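Endo-1,4-beta-xylanase C (Paenibacillus barcinonensis, PDB 4XUR) hydrolyses internal beta-1,4-xylosidic linkages of xylan, the piece described here being one of its non-catalytic, xylan-binding CBM22 domains, crystallised with xylotetraose. Local coordinates at residues 37-42 / 47-52. Numbering follows the deposited sequence.
With CA (calcium ion), chain G.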
ATOM      1  N   GLU A  37       7.786  -8.510  -5.632  1.00 18.50           N
ATOM      2  CA  GLU A  37       9.164  -9.045  -5.482  1.00 18.49           C
ATOM      3  C   GLU A  37      10.019  -8.112  -4.656  1.00 17.83           C
ATOM      4  O   GLU A  37      10.074  -6.910  -4.903  1.00 17.63           O
ATOM      5  CB  GLU A  37       9.806  -9.252  -6.850  1.00 19.31           C
ATOM      6  CG  GLU A  37      11.170  -9.898  -6.771  1.00 20.43           C
ATOM      7  CD  GLU A  37      11.925  -9.817  -8.077  1.00 22.95           C
ATOM      8  OE1 GLU A  37      11.273  -9.521  -9.137  1.00 24.67           O
ATOM      9  OE2 GLU A  37      13.151 -10.036  -8.047  1.00 22.43           O
ATOM     10  N   VAL A  38      10.681  -8.657  -3.635  1.00 17.29           N
ATOM     11  CA  VAL A  38      11.660  -7.859  -2.911  1.00 16.39           C
ATOM     12  C   VAL A  38      12.962  -7.805  -3.716  1.00 17.91           C
ATOM     13  O   VAL A  38      13.592  -8.850  -3.947  1.00 18.21           O
ATOM     14  CB  VAL A  38      11.957  -8.466  -1.507  1.00 15.30           C
ATOM     15  CG1 VAL A  38      12.955  -7.617  -0.747  1.00 15.10           C
ATOM     16  CG2 VAL A  38      10.673  -8.607  -0.696  1.00 14.67           C
ATOM     17  N   VAL A  39      13.325  -6.612  -4.154  1.00 18.29           N
ATOM     18  CA  VAL A  39      14.471  -6.434  -5.055  1.00 19.17           C
ATOM     19  C   VAL A  39      15.632  -5.877  -4.232  1.00 20.19           C
ATOM     20  O   VAL A  39      15.436  -5.333  -3.172  1.00 19.14           O
ATOM     21  CB  VAL A  39      14.166  -5.445  -6.207  1.00 19.52           C
ATOM     22  CG1 VAL A  39      13.013  -5.942  -7.043  1.00 18.64           C
ATOM     23  CG2 VAL A  39      13.961  -4.015  -5.693  1.00 19.54           C
ATOM     24  N   SER A  40      16.861  -6.091  -4.724  1.00 20.37           N
ATOM     25  CA  SER A  40      17.964  -5.414  -4.099  1.00 20.24           C
ATOM     26  C   SER A  40      18.662  -4.453  -5.090  1.00 21.09           C
ATOM     27  O   SER A  40      18.616  -4.644  -6.301  1.00 22.45           O
ATOM     28  CB  SER A  40      18.959  -6.443  -3.504  1.00 19.90           C
ATOM     29  OG  SER A  40      19.765  -6.991  -4.545  1.00 22.70           O
ATOM     30  N   GLY A  41      19.300  -3.439  -4.544  1.00 19.85           N
ATOM     31  CA  GLY A  41      19.899  -2.356  -5.311  1.00 22.49           C
ATOM     32  C   GLY A  41      18.989  -1.204  -5.584  1.00 21.67           C
ATOM     33  O   GLY A  41      19.369  -0.234  -6.234  1.00 22.06           O
ATOM     34  N   ILE A  42      17.744  -1.284  -5.069  1.00 20.27           N
ATOM     35  CA  ILE A  42      16.762  -0.190  -5.169  1.00 19.11           C
ATOM     36  C   ILE A  42      16.072  -0.143  -3.792  1.00 17.42           C
ATOM     37  O   ILE A  42      15.529  -1.163  -3.335  1.00 17.08           O
ATOM     38  CB  ILE A  42      15.679  -0.434  -6.243  1.00 20.67           C
ATOM     39  CG1 ILE A  42      16.290  -0.303  -7.659  1.00 20.87           C
ATOM     40  CG2 ILE A  42      14.526   0.562  -6.059  1.00 20.69           C
ATOM     41  CD1 ILE A  42      16.608   1.103  -8.062  1.00 21.52           C
ATOM     42  N   ASN A  47      19.171  -0.785   0.546  1.00 20.73           N
ATOM     43  CA  ASN A  47      19.418  -1.665  -0.561  1.00 23.02           C
ATOM     44  C   ASN A  47      18.241  -2.480  -1.040  1.00 20.13           C
ATOM     45  O   ASN A  47      18.274  -3.052  -2.149  1.00 21.57           O
ATOM     46  CB  ASN A  47      20.602  -2.606  -0.203  1.00 26.01           C
ATOM     47  CG  ASN A  47      21.136  -3.368  -1.422  1.00 23.20           C
ATOM     48  OD1 ASN A  47      21.512  -2.771  -2.434  1.00 24.68           O
ATOM     49  ND2 ASN A  47      21.173  -4.701  -1.320  1.00 24.94           N
ATOM     50  N   ARG A  48      17.170  -2.551  -0.249  1.00 20.04           N
ATOM     51  CA  ARG A  48      16.042  -3.404  -0.607  1.00 20.19           C
ATOM     52  C   ARG A  48      14.700  -2.698  -0.423  1.00 17.84           C
ATOM     53  O   ARG A  48      14.556  -1.823   0.453  1.00 17.60           O
ATOM     54  CB  ARG A  48      16.074  -4.710   0.188  1.00 22.09           C
ATOM     55  CG  ARG A  48      17.411  -5.459   0.005  1.00 23.50           C
ATOM     56  CD  ARG A  48      17.367  -6.908   0.331  1.00 25.26           C
ATOM     57  NE  ARG A  48      18.731  -7.472   0.337  1.00 32.47           N
ATOM     58  CZ  ARG A  48      19.043  -8.699   0.731  1.00 29.42           C
ATOM     59  NH1 ARG A  48      18.108  -9.542   1.117  1.00 28.14           N
ATOM     60  NH2 ARG A  48      20.312  -9.081   0.700  1.00 31.69           N
ATOM     61  N   SER A  49      13.749  -3.096  -1.265  1.00 16.12           N
ATOM     62  CA  SER A  49      12.392  -2.493  -1.235  1.00 15.59           C
ATOM     63  C   SER A  49      11.455  -3.417  -1.943  1.00 14.41           C
ATOM     64  O   SER A  49      11.841  -4.435  -2.455  1.00 14.50           O
ATOM     65  CB  SER A  49      12.454  -1.102  -1.852  1.00 15.74           C
ATOM     66  OG  SER A  49      12.781  -1.159  -3.231  1.00 15.09           O
ATOM     67  N   LEU A  50      10.148  -3.074  -1.973  1.00 12.78           N
ATOM     68  CA  LEU A  50       9.175  -3.951  -2.534  1.00 13.56           C
ATOM     69  C   LEU A  50       8.684  -3.381  -3.828  1.00 13.42           C
ATOM     70  O   LEU A  50       8.053  -2.333  -3.857  1.00 12.33           O
ATOM     71  CB  LEU A  50       7.983  -4.079  -1.551  1.00 12.56           C
ATOM     72  CG  LEU A  50       6.863  -5.019  -2.037  1.00 12.88           C
ATOM     73  CD1 LEU A  50       7.395  -6.397  -2.367  1.00 13.70           C
ATOM     74  CD2 LEU A  50       5.781  -5.033  -0.960  1.00 13.94           C
ATOM     75  N   LYS A  51       9.003  -4.074  -4.953  1.00 13.37           N
ATOM     76  CA  LYS A  51       8.590  -3.682  -6.258  1.00 14.17           C
ATOM     77  C   LYS A  51       7.315  -4.370  -6.651  1.00 13.13           C
ATOM     78  O   LYS A  51       7.228  -5.583  -6.532  1.00 12.71           O
ATOM     79  CB  LYS A  51       9.663  -3.972  -7.300  1.00 14.27           C
ATOM     80  CG  LYS A  51       9.337  -3.392  -8.701  1.00 16.24           C
ATOM     81  CD  LYS A  51      10.395  -3.770  -9.771  1.00 15.09           C
ATOM     82  CE  LYS A  51      10.143  -2.915 -11.041  1.00 15.97           C
ATOM     83  NZ  LYS A  51      11.341  -2.733 -11.897  1.00 18.58           N
ATOM     84  N   THR A  52       6.344  -3.601  -7.114  1.00 12.36           N
ATOM     85  CA  THR A  52       5.137  -4.172  -7.722  1.00 13.27           C
ATOM     86  C   THR A  52       5.184  -3.850  -9.227  1.00 13.56           C
ATOM     87  O   THR A  52       5.346  -2.711  -9.631  1.00 14.13           O
ATOM     88  CB  THR A  52       3.826  -3.582  -7.103  1.00 12.64           C
ATOM     89  OG1 THR A  52       3.865  -3.780  -5.690  1.00 13.31           O
ATOM     90  CG2 THR A  52       2.622  -4.228  -7.741  1.00 12.31           C
TER
HETATM   91 CA    CA G1005      14.519  -0.866   2.557  1.00 16.43          CA
HETATM   92  O   HOH W   1      14.849   0.412   4.320  1.00 16.82           O
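Ser49 and Ile42 meet near the turn of a beta hairpin, where the Ser49 hydroxyl donates a hydrogen bond to the backbone carbonyl of Ile42, OG to O 2.7 Å. OG lies 57° out of the carbonyl plane, not on a lone pair; chi1 of 65° swings it toward this oxygen. On the same face, Val39 lays CG2 beside that hydroxyl, while its CG1 meets the root of Lys51, 3.9 Å from CB, the two side chains crossing obliquely; the extended lysine ends with NZ hydrogen-bonded to the Tyr165 hydroxyl. The opposite face pairs Val38 with Leu50 more loosely, CG2 to CD1 4.3 Å, and sets the aliphatic part of Arg48 against CB of Ser40. Beyond the strands, Asn47 extends its amide across to the other segment: with CG anti to the backbone N (chi1 -168°), ND2 lies 3.6 Å from Ser40 CB and OD1 bonds weakly to Gly41 N, whose main partner is Asn47 O at 2.6 Å. Backbone hydrogen bonds join the antiparallel strands, among them Val39 N to Ser49 O at 3.1 Å. In this carbohydrate-binding beta-sandwich, Arg48 O binds the calcium ion at 2.3 Å, with Asp19, Glu21, Ser46, Asp167 and water. The hairpin thus exemplifies how side-chain-to-backbone bonds, from Ser49 and Asn47, tie the turn end where regular pairing stops; between those two residues Arg48 offers its main-chain oxygen, consistent with a structural calcium.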